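Local coordinates for R.Pab1 family restriction endonuclease (Campylobacter coli, PDB 7CFA), which probably acts as a restriction DNA glycosylase that, like R.PabI, removes adenine bases from its recognition sequence, leaving abasic sites where the strand can be cut, at residues Trp51-Asp56 with Gly168-Cys173; Glu108-Asp113 with Leu221-Arg226; Val137-Leu142 with Ile157-Arg162. The protein carries 2 engineered substitutions. All blocks are in the same frame, centred on the assembly; numbering follows the deposited sequence.

Contact 1. Residues Trp51-Asp56 with Gly168-Cys173; sequences WQIGYD and GMLYFC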
loop_
_atom_site.group_PDB
_atom_site.type_symbol
_atom_site.label_atom_id
_atom_site.label_comp_id
_atom_site.label_asym_id
_atom_site.label_seq_id
_atom_site.Cartn_x
_atom_site.Cartn_y
_atom_site.Cartn_z
ATOM N N TRP A 51 15.685 -1.326 -0.427
ATOM C CA TRP A 51 15.963 -1.266 -1.862
ATOM C C TRP A 51 15.036 -2.244 -2.582
ATOM O O TRP A 51 15.241 -3.462 -2.520
ATOM C CB TRP A 51 17.434 -1.585 -2.133
ATOM C CG TRP A 51 17.872 -1.492 -3.568
ATOM C CD1 TRP A 51 17.130 -1.074 -4.638
ATOM C CD2 TRP A 51 19.166 -1.828 -4.085
ATOM N NE1 TRP A 51 17.885 -1.130 -5.788
ATOM C CE2 TRP A 51 19.138 -1.590 -5.475
ATOM C CE3 TRP A 51 20.346 -2.306 -3.507
ATOM C CZ2 TRP A 51 20.244 -1.816 -6.291
ATOM C CZ3 TRP A 51 21.442 -2.530 -4.321
ATOM C CH2 TRP A 51 21.382 -2.286 -5.697
ATOM N N GLN A 52 14.018 -1.713 -3.262
ATOM C CA GLN A 52 13.137 -2.528 -4.098
ATOM C C GLN A 52 13.880 -2.827 -5.397
ATOM O O GLN A 52 13.704 -2.172 -6.428
ATOM C CB GLN A 52 11.809 -1.825 -4.352
ATOM C CG GLN A 52 10.795 -2.693 -5.087
ATOM C CD GLN A 52 9.475 -1.986 -5.325
ATOM O OE1 GLN A 52 9.333 -0.796 -5.046
ATOM N NE2 GLN A 52 8.499 -2.722 -5.843
ATOM N N ILE A 53 14.724 -3.849 -5.338
ATOM C CA ILE A 53 15.674 -4.134 -6.406
ATOM C C ILE A 53 15.011 -4.993 -7.473
ATOM O O ILE A 53 14.172 -5.854 -7.178
ATOM C CB ILE A 53 16.929 -4.814 -5.827
ATOM C CG1 ILE A 53 18.000 -4.996 -6.902
ATOM C CG2 ILE A 53 16.569 -6.151 -5.190
ATOM C CD1 ILE A 53 19.292 -5.568 -6.370
ATOM N N GLY A 54 15.381 -4.753 -8.732
ATOM C CA GLY A 54 14.940 -5.555 -9.846
ATOM C C GLY A 54 16.075 -6.373 -10.442
ATOM O O GLY A 54 17.232 -6.285 -10.038
ATOM N N TYR A 55 15.711 -7.193 -11.427
ATOM C CA TYR A 55 16.680 -8.006 -12.144
ATOM C C TYR A 55 16.672 -7.786 -13.651
ATOM O O TYR A 55 17.524 -8.352 -14.343
ATOM C CB TYR A 55 16.462 -9.501 -11.845
ATOM C CG TYR A 55 15.084 -10.028 -12.177
ATOM C CD1 TYR A 55 14.730 -10.332 -13.486
ATOM C CD2 TYR A 55 14.141 -10.243 -11.178
ATOM C CE1 TYR A 55 13.477 -10.818 -13.795
ATOM C CE2 TYR A 55 12.883 -10.732 -11.478
ATOM C CZ TYR A 55 12.557 -11.017 -12.790
ATOM O OH TYR A 55 11.310 -11.505 -13.104
ATOM N N ASP A 56 15.751 -6.986 -14.179
ATOM C CA ASP A 56 15.761 -6.678 -15.602
ATOM C C ASP A 56 15.057 -5.350 -15.840
ATOM O O ASP A 56 14.490 -4.744 -14.927
ATOM C CB ASP A 56 15.109 -7.794 -16.428
ATOM C CG ASP A 56 13.675 -8.059 -16.029
ATOM O OD1 ASP A 56 13.153 -7.361 -15.135
ATOM O OD2 ASP A 56 13.067 -8.981 -16.609
ATOM N N GLY A 168 4.230 -10.741 -5.303
ATOM C CA GLY A 168 5.290 -10.500 -4.336
ATOM C C GLY A 168 6.205 -9.378 -4.799
ATOM O O GLY A 168 6.593 -9.323 -5.967
ATOM N N MET A 169 6.524 -8.481 -3.869
ATOM C CA MET A 169 7.489 -7.411 -4.085
ATOM C C MET A 169 8.683 -7.660 -3.177
ATOM O O MET A 169 8.533 -7.720 -1.952
ATOM C CB MET A 169 6.874 -6.040 -3.801
ATOM C CG MET A 169 6.020 -5.481 -4.929
ATOM S SD MET A 169 4.516 -6.427 -5.237
ATOM C CE MET A 169 3.663 -6.222 -3.675
ATOM N N LEU A 170 9.861 -7.809 -3.774
ATOM C CA LEU A 170 11.070 -8.116 -3.024
ATOM C C LEU A 170 11.804 -6.826 -2.683
ATOM O O LEU A 170 11.997 -5.966 -3.547
ATOM C CB LEU A 170 11.977 -9.053 -3.824
ATOM C CG LEU A 170 13.182 -9.681 -3.115
ATOM C CD1 LEU A 170 13.456 -11.067 -3.675
ATOM C CD2 LEU A 170 14.421 -8.808 -3.251
ATOM N N TYR A 171 12.207 -6.699 -1.422
ATOM C CA TYR A 171 12.974 -5.558 -0.947
ATOM C C TYR A 171 14.294 -6.054 -0.379
ATOM O O TYR A 171 14.319 -7.025 0.382
ATOM C CB TYR A 171 12.196 -4.768 0.109
ATOM C CG TYR A 171 10.947 -4.110 -0.428
ATOM C CD1 TYR A 171 9.744 -4.804 -0.490
ATOM C CD2 TYR A 171 10.970 -2.797 -0.882
ATOM C CE1 TYR A 171 8.600 -4.208 -0.986
ATOM C CE2 TYR A 171 9.829 -2.190 -1.378
ATOM C CZ TYR A 171 8.647 -2.901 -1.428
ATOM O OH TYR A 171 7.510 -2.306 -1.920
ATOM N N PHE A 172 15.382 -5.395 -0.760
ATOM C CA PHE A 172 16.721 -5.737 -0.299
ATOM C C PHE A 172 17.127 -4.737 0.777
ATOM O O PHE A 172 17.122 -3.525 0.534
ATOM C CB PHE A 172 17.702 -5.726 -1.471
ATOM C CG PHE A 172 19.094 -6.154 -1.111
ATOM C CD1 PHE A 172 19.310 -7.232 -0.268
ATOM C CD2 PHE A 172 20.189 -5.489 -1.638
ATOM C CE1 PHE A 172 20.595 -7.630 0.052
ATOM C CE2 PHE A 172 21.473 -5.882 -1.322
ATOM C CZ PHE A 172 21.677 -6.954 -0.478
ATOM N N CYS A 173 17.463 -5.239 1.963
ATOM C CA CYS A 173 17.681 -4.390 3.126
ATOM C C CYS A 173 19.033 -4.669 3.770
ATOM O O CYS A 173 19.507 -5.810 3.796
ATOM C CB CYS A 173 16.568 -4.582 4.163
ATOM S SG CYS A 173 14.900 -4.334 3.511
#
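Two backbone hydrogen bonds join Trp51 and Phe172 as a hydrogen-bonded antiparallel pair at the end of strand 47-51, where it lies against strand 166-175 within the antiparallel sheet. Phe172 N reaches Trp51 O at 2.6 Å along a nearly straight path (173°), whereas Trp51 N meets Phe172 O at 2.8 Å with a clear bend (139°). Each donor stands above the carbonyl plane it addresses. Trp51 O also takes a weak bond from Ile53 N, closing an inverse gamma turn centred on Gln52, so the pairing ends as the chain swings off the strand. On one face of the sheet Trp51 and Phe172 run side by side, both with CG anti to the backbone N, and Trp51 CE3 lies in the plane of the Phe172 ring, 3.7 Å from CD2 at its edge. Ile53 CB sits over one face of the Trp51 indole, toward its rim, while Ile53 CG2 touches Leu170 CD2 at 3.9 Å; helix 208-219 packs on Ile53, Leu170 and Phe172. On the other face the extended Gln52 chain runs alongside Tyr171, its CB 3.6 Å from Tyr171 CE2. Buried among apolar groups, Trp51 still has its polar atoms satisfied, NE1 by Glu78 and O by one straight and one weak bond.

Contact 2. Residues Glu108-Asp113 with Leu221-Arg226; sequences EELIED and LSNNHR
Glu112 leaves the first turn of helix 111-114 with CG anti to its carbonyl carbon and the rest of the chain extended, so that it reaches straight across the start of helix 223-237. Its CB and CG lie against Leu221 O, the CG at 3.3 Å. That same oxygen accepts a hydrogen bond from Glu112 N at 3.0 Å, the donor lying almost along the C=O axis. Farther out, CD and OE1 rest on the side of Ser222, with OE1 3.3 Å from Ser222 CB. At the tip the oxygens part company: OE1 forms a salt bridge with Lys160, whereas OE2 accepts from Gly168 N and lies near the ring plane of His225, at its edge. Ser222 is the N-cap of helix 223-237, its OG accepting from His225 N at 3.2 Å in a nearly straight capping bond (170°). The carboxylate therefore sits close to a helix N-terminus, where the helix dipole would be expected to favour its charged form. His225 has its own partner, Tyr55, through ND1. One residue before Glu112, Ile111 CG2 packs on Leu221 CD1 at 3.7 Å, and Ile111 also touches Val127 of the second subunit. Leu110, the N-cap residue of helix 111-114, crosses Asn223 and Arg226 at about a right angle. Its CD1 meets Asn223 OD1 at 3.4 Å, and its CD2 lies over one face of the Arg226 guanidinium. Asn223 OD1 holds that guanidinium side-on, accepting from both NE and NH2 in the guanidinium plane, while Arg226 NH1 binds the carbonyl oxygens of Leu104 and Asn107.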
loop_
_atom_site.group_PDB
_atom_site.type_symbol
_atom_site.label_atom_id
_atom_site.label_comp_id
_atom_site.label_asym_id
_atom_site.label_seq_id
_atom_site.Cartn_x
_atom_site.Cartn_y
_atom_site.Cartn_z
ATOM N N GLU A 108 8.812 -26.888 -7.848
ATOM C CA GLU A 108 7.380 -26.808 -8.091
ATOM C C GLU A 108 6.655 -25.825 -7.186
ATOM O O GLU A 108 5.561 -25.376 -7.549
ATOM C CB GLU A 108 6.731 -28.193 -7.932
ATOM C CG GLU A 108 7.131 -29.195 -9.000
ATOM C CD GLU A 108 6.593 -30.584 -8.718
ATOM O OE1 GLU A 108 6.632 -31.007 -7.543
ATOM O OE2 GLU A 108 6.124 -31.246 -9.667
ATOM N N GLU A 109 7.222 -25.474 -6.034
ATOM C CA GLU A 109 6.576 -24.581 -5.081
ATOM C C GLU A 109 6.908 -23.136 -5.432
ATOM O O GLU A 109 8.075 -22.730 -5.372
ATOM C CB GLU A 109 7.021 -24.902 -3.655
ATOM C CG GLU A 109 6.742 -26.329 -3.219
ATOM C CD GLU A 109 7.153 -26.587 -1.782
ATOM O OE1 GLU A 109 7.684 -25.660 -1.134
ATOM O OE2 GLU A 109 6.942 -27.719 -1.298
ATOM N N LEU A 110 5.889 -22.366 -5.796
ATOM C CA LEU A 110 6.041 -20.952 -6.094
ATOM C C LEU A 110 5.428 -20.110 -4.982
ATOM O O LEU A 110 4.408 -20.475 -4.391
ATOM C CB LEU A 110 5.391 -20.597 -7.435
ATOM C CG LEU A 110 6.019 -21.264 -8.655
ATOM C CD1 LEU A 110 5.218 -20.937 -9.904
ATOM C CD2 LEU A 110 7.471 -20.835 -8.812
ATOM N N ILE A 111 6.064 -18.967 -4.716
ATOM C CA ILE A 111 5.649 -18.114 -3.606
ATOM C C ILE A 111 4.238 -17.577 -3.831
ATOM O O ILE A 111 3.400 -17.591 -2.922
ATOM C CB ILE A 111 6.667 -16.976 -3.409
ATOM C CG1 ILE A 111 7.966 -17.532 -2.829
ATOM C CG2 ILE A 111 6.093 -15.868 -2.531
ATOM C CD1 ILE A 111 9.042 -16.492 -2.624
ATOM N N GLU A 112 3.951 -17.091 -5.041
ATOM C CA GLU A 112 2.631 -16.531 -5.315
ATOM C C GLU A 112 1.532 -17.586 -5.327
ATOM O O GLU A 112 0.352 -17.223 -5.306
ATOM C CB GLU A 112 2.650 -15.766 -6.640
ATOM C CG GLU A 112 3.487 -14.495 -6.581
ATOM C CD GLU A 112 3.520 -13.737 -7.893
ATOM O OE1 GLU A 112 2.859 -14.176 -8.859
ATOM O OE2 GLU A 112 4.211 -12.698 -7.956
ATOM N N ASP A 113 1.885 -18.872 -5.357
ATOM C CA ASP A 113 0.898 -19.936 -5.229
ATOM C C ASP A 113 0.736 -20.428 -3.798
ATOM O O ASP A 113 -0.342 -20.921 -3.448
ATOM C CB ASP A 113 1.268 -21.120 -6.133
ATOM C CG ASP A 113 1.201 -20.772 -7.609
ATOM O OD1 ASP A 113 0.331 -19.961 -7.990
ATOM O OD2 ASP A 113 2.018 -21.308 -8.386
ATOM N N LEU A 221 9.502 -16.957 -7.198
ATOM C CA LEU A 221 8.403 -16.048 -6.891
ATOM C C LEU A 221 7.152 -16.422 -7.678
ATOM O O LEU A 221 6.054 -16.504 -7.115
ATOM C CB LEU A 221 8.825 -14.608 -7.182
ATOM C CG LEU A 221 8.006 -13.501 -6.521
ATOM C CD1 LEU A 221 7.905 -13.734 -5.023
ATOM C CD2 LEU A 221 8.633 -12.148 -6.807
ATOM N N SER A 222 7.304 -16.658 -8.977
ATOM C CA SER A 222 6.193 -17.042 -9.838
ATOM C C SER A 222 6.760 -17.751 -11.059
ATOM O O SER A 222 7.979 -17.848 -11.234
ATOM C CB SER A 222 5.358 -15.826 -10.245
ATOM O OG SER A 222 6.100 -14.971 -11.097
ATOM N N ASN A 223 5.862 -18.246 -11.912
ATOM C CA ASN A 223 6.302 -18.884 -13.148
ATOM C C ASN A 223 6.936 -17.873 -14.095
ATOM O O ASN A 223 7.933 -18.180 -14.759
ATOM C CB ASN A 223 5.131 -19.595 -13.823
ATOM C CG ASN A 223 4.994 -21.040 -13.381
ATOM O OD1 ASN A 223 5.989 -21.720 -13.128
ATOM N ND2 ASN A 223 3.758 -21.517 -13.285
ATOM N N ASN A 224 6.375 -16.663 -14.173
ATOM C CA ASN A 224 6.976 -15.634 -15.016
ATOM C C ASN A 224 8.359 -15.250 -14.508
ATOM O O ASN A 224 9.303 -15.123 -15.299
ATOM C CB ASN A 224 6.065 -14.408 -15.085
ATOM C CG ASN A 224 4.782 -14.677 -15.851
ATOM O OD1 ASN A 224 4.706 -15.610 -16.650
ATOM N ND2 ASN A 224 3.768 -13.852 -15.616
ATOM N N HIS A 225 8.502 -15.068 -13.192
ATOM C CA HIS A 225 9.815 -14.790 -12.620
ATOM C C HIS A 225 10.766 -15.961 -12.824
ATOM O O HIS A 225 11.956 -15.758 -13.094
ATOM C CB HIS A 225 9.686 -14.461 -11.133
ATOM C CG HIS A 225 9.113 -13.108 -10.858
ATOM N ND1 HIS A 225 9.693 -11.946 -11.320
ATOM C CD2 HIS A 225 8.017 -12.729 -10.157
ATOM C CE1 HIS A 225 8.977 -10.910 -10.920
ATOM N NE2 HIS A 225 7.956 -11.358 -10.212
ATOM N N ARG A 226 10.265 -17.191 -12.691
ATOM C CA ARG A 226 11.096 -18.359 -12.963
ATOM C C ARG A 226 11.624 -18.330 -14.390
ATOM O O ARG A 226 12.818 -18.553 -14.624
ATOM C CB ARG A 226 10.305 -19.643 -12.716
ATOM C CG ARG A 226 11.138 -20.912 -12.829
ATOM C CD ARG A 226 10.380 -22.019 -13.545
ATOM N NE ARG A 226 9.104 -22.325 -12.902
ATOM C CZ ARG A 226 8.940 -23.265 -11.975
ATOM N NH1 ARG A 226 9.970 -23.995 -11.574
ATOM N NH2 ARG A 226 7.741 -23.472 -11.448
#

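Contact 3. Residues Val137-Leu142 with Ile157-Arg162; sequences VSYPLL and IKEKQR
A bend at chi2 in each of Lys158 (-67°) and Glu159 (91°) turns these two side chains onto the single ring of Tyr139, whose CG stands beside its own backbone N, anti to the carbonyl carbon. The three residues belong to the beta hairpin of strands 130-145 and 152-159, near the end where the second strand gives way to a loop. The ring is approached from two directions. Over one face, Lys158 NZ lies 3.9 Å from the Tyr139 centroid and only 8° off the ring normal, a well-centred cation-pi contact, with Lys158 CD 3.8 Å from Tyr139 CD2. Along the edge, Ile157 O comes within 3.4 Å of Tyr139 CD2. Next to the tyrosine, Ile157 N gives a weak hydrogen bond to Pro140 O at 3.4 Å. The proline ring also packs there, its CG 3.7 Å from Ile157 CB. Strand 137-142 also pairs with a strand of the second subunit in an antiparallel ladder, so the sheet continues across the dimer interface, where Ser138 OG is hydrogen-bonded to Ser138 OG of the second subunit. Glu159 presents its carboxylate nearly perpendicular to the phenol ring, and Tyr139 OH donates to the syn lone pair of Glu159 OE2 at 2.6 Å.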
loop_
_atom_site.group_PDB
_atom_site.type_symbol
_atom_site.label_atom_id
_atom_site.label_comp_id
_atom_site.label_asym_id
_atom_site.label_seq_id
_atom_site.Cartn_x
_atom_site.Cartn_y
_atom_site.Cartn_z
ATOM N N VAL A 137 -8.059 -8.055 7.026
ATOM C CA VAL A 137 -7.383 -8.534 5.828
ATOM C C VAL A 137 -5.922 -8.714 6.206
ATOM O O VAL A 137 -5.240 -7.745 6.568
ATOM C CB VAL A 137 -7.545 -7.567 4.648
ATOM C CG1 VAL A 137 -6.925 -8.162 3.393
ATOM C CG2 VAL A 137 -9.011 -7.250 4.424
ATOM N N SER A 138 -5.439 -9.951 6.148
ATOM C CA SER A 138 -4.099 -10.286 6.610
ATOM C C SER A 138 -3.184 -10.537 5.420
ATOM O O SER A 138 -3.483 -11.376 4.564
ATOM C CB SER A 138 -4.129 -11.509 7.527
ATOM O OG SER A 138 -4.900 -11.248 8.685
ATOM N N TYR A 139 -2.074 -9.806 5.373
ATOM C CA TYR A 139 -1.098 -9.918 4.306
ATOM C C TYR A 139 0.160 -10.584 4.828
ATOM O O TYR A 139 0.735 -10.118 5.823
ATOM C CB TYR A 139 -0.756 -8.540 3.735
ATOM C CG TYR A 139 -1.935 -7.819 3.130
ATOM C CD1 TYR A 139 -2.797 -7.067 3.920
ATOM C CD2 TYR A 139 -2.186 -7.885 1.768
ATOM C CE1 TYR A 139 -3.876 -6.404 3.368
ATOM C CE2 TYR A 139 -3.261 -7.227 1.208
ATOM C CZ TYR A 139 -4.103 -6.488 2.012
ATOM O OH TYR A 139 -5.175 -5.831 1.457
ATOM N N PRO A 140 0.611 -11.665 4.204
ATOM C CA PRO A 140 1.847 -12.306 4.646
ATOM C C PRO A 140 3.068 -11.572 4.125
ATOM O O PRO A 140 3.033 -10.895 3.094
ATOM C CB PRO A 140 1.747 -13.709 4.037
ATOM C CG PRO A 140 0.982 -13.490 2.777
ATOM C CD PRO A 140 -0.009 -12.379 3.073
ATOM N N LEU A 141 4.161 -11.710 4.865
ATOM C CA LEU A 141 5.456 -11.255 4.392
ATOM C C LEU A 141 6.487 -12.317 4.728
ATOM O O LEU A 141 6.442 -12.923 5.804
ATOM C CB LEU A 141 5.844 -9.897 4.997
ATOM C CG LEU A 141 6.000 -9.745 6.509
ATOM C CD1 LEU A 141 7.449 -9.932 6.927
ATOM C CD2 LEU A 141 5.486 -8.387 6.956
ATOM N N LEU A 142 7.396 -12.557 3.792
ATOM C CA LEU A 142 8.472 -13.519 3.963
ATOM C C LEU A 142 9.783 -12.768 4.122
ATOM O O LEU A 142 10.064 -11.836 3.362
ATOM C CB LEU A 142 8.546 -14.478 2.773
ATOM C CG LEU A 142 7.346 -15.403 2.566
ATOM C CD1 LEU A 142 7.554 -16.275 1.337
ATOM C CD2 LEU A 142 7.110 -16.262 3.801
ATOM N N ILE A 157 3.521 -9.456 0.107
ATOM C CA ILE A 157 2.497 -10.096 -0.711
ATOM C C ILE A 157 1.275 -9.186 -0.754
ATOM O O ILE A 157 0.684 -8.878 0.288
ATOM C CB ILE A 157 2.132 -11.484 -0.165
ATOM C CG1 ILE A 157 3.378 -12.368 -0.063
ATOM C CG2 ILE A 157 1.082 -12.142 -1.043
ATOM C CD1 ILE A 157 4.065 -12.614 -1.389
ATOM N N LYS A 158 0.893 -8.759 -1.956
ATOM C CA LYS A 158 -0.282 -7.926 -2.167
ATOM C C LYS A 158 -1.151 -8.544 -3.256
ATOM O O LYS A 158 -0.755 -9.497 -3.933
ATOM C CB LYS A 158 0.104 -6.490 -2.544
ATOM C CG LYS A 158 0.790 -5.708 -1.432
ATOM C CD LYS A 158 -0.151 -5.442 -0.266
ATOM C CE LYS A 158 0.542 -4.640 0.825
ATOM N NZ LYS A 158 -0.362 -4.331 1.968
ATOM N N GLU A 159 -2.351 -7.990 -3.421
ATOM C CA GLU A 159 -3.266 -8.489 -4.439
ATOM C C GLU A 159 -2.777 -8.108 -5.830
ATOM O O GLU A 159 -2.202 -7.035 -6.032
ATOM C CB GLU A 159 -4.675 -7.929 -4.226
ATOM C CG GLU A 159 -5.267 -8.169 -2.847
ATOM C CD GLU A 159 -4.956 -7.045 -1.877
ATOM O OE1 GLU A 159 -4.043 -6.244 -2.169
ATOM O OE2 GLU A 159 -5.630 -6.960 -0.828
ATOM N N LYS A 160 -3.007 -8.997 -6.794
ATOM C CA LYS A 160 -2.725 -8.667 -8.184
ATOM C C LYS A 160 -3.704 -7.606 -8.669
ATOM O O LYS A 160 -4.917 -7.732 -8.477
ATOM C CB LYS A 160 -2.820 -9.910 -9.066
ATOM C CG LYS A 160 -1.680 -10.894 -8.907
ATOM C CD LYS A 160 -1.753 -11.961 -9.987
ATOM C CE LYS A 160 -0.647 -12.991 -9.838
ATOM N NZ LYS A 160 0.703 -12.365 -9.889
ATOM N N GLN A 161 -3.177 -6.556 -9.292
ATOM C CA GLN A 161 -4.013 -5.472 -9.791
ATOM C C GLN A 161 -4.700 -5.916 -11.073
ATOM O O GLN A 161 -4.033 -6.304 -12.037
ATOM C CB GLN A 161 -3.180 -4.217 -10.033
ATOM C CG GLN A 161 -2.543 -3.658 -8.781
ATOM C CD GLN A 161 -3.567 -3.245 -7.743
ATOM O OE1 GLN A 161 -4.531 -2.541 -8.049
ATOM N NE2 GLN A 161 -3.362 -3.680 -6.507
ATOM N N ARG A 162 -6.034 -5.865 -11.078
ATOM C CA ARG A 162 -6.833 -6.237 -12.246
ATOM C C ARG A 162 -6.597 -7.690 -12.647
ATOM O O ARG A 162 -6.609 -8.034 -13.831
ATOM C CB ARG A 162 -6.553 -5.303 -13.424
ATOM C CG ARG A 162 -6.892 -3.852 -13.152
ATOM C CD ARG A 162 -6.582 -2.988 -14.359
ATOM N NE ARG A 162 -7.354 -3.406 -15.524
ATOM C CZ ARG A 162 -8.523 -2.880 -15.869
ATOM N NH1 ARG A 162 -9.056 -1.906 -15.141
ATOM N NH2 ARG A 162 -9.158 -3.326 -16.943
#

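In the fold
The three contacts form a triangle with centres about 15 to 16 Å apart, and Glu112 of contact 2 reaches both of the others, by a salt bridge to Lys160 of contact 3 and a probable hydrogen bond to Gly168 of contact 1. Contacts 1 and 2 meet again where Tyr55 OH lies 2.4 Å from His225 ND1, a probable hydrogen bond. Ile111 CG2, 4.0 Å from Ile157 CD1, adds apolar packing between contacts 2 and 3, which both touch the second subunit. Strands 152-159 and 166-175, neighbours in the sheet, join contacts 1 and 3, with Met169 CE packed 3.7 Å from Lys158 CG. Together they connect the helical flank, the central sheet and the dimer interface.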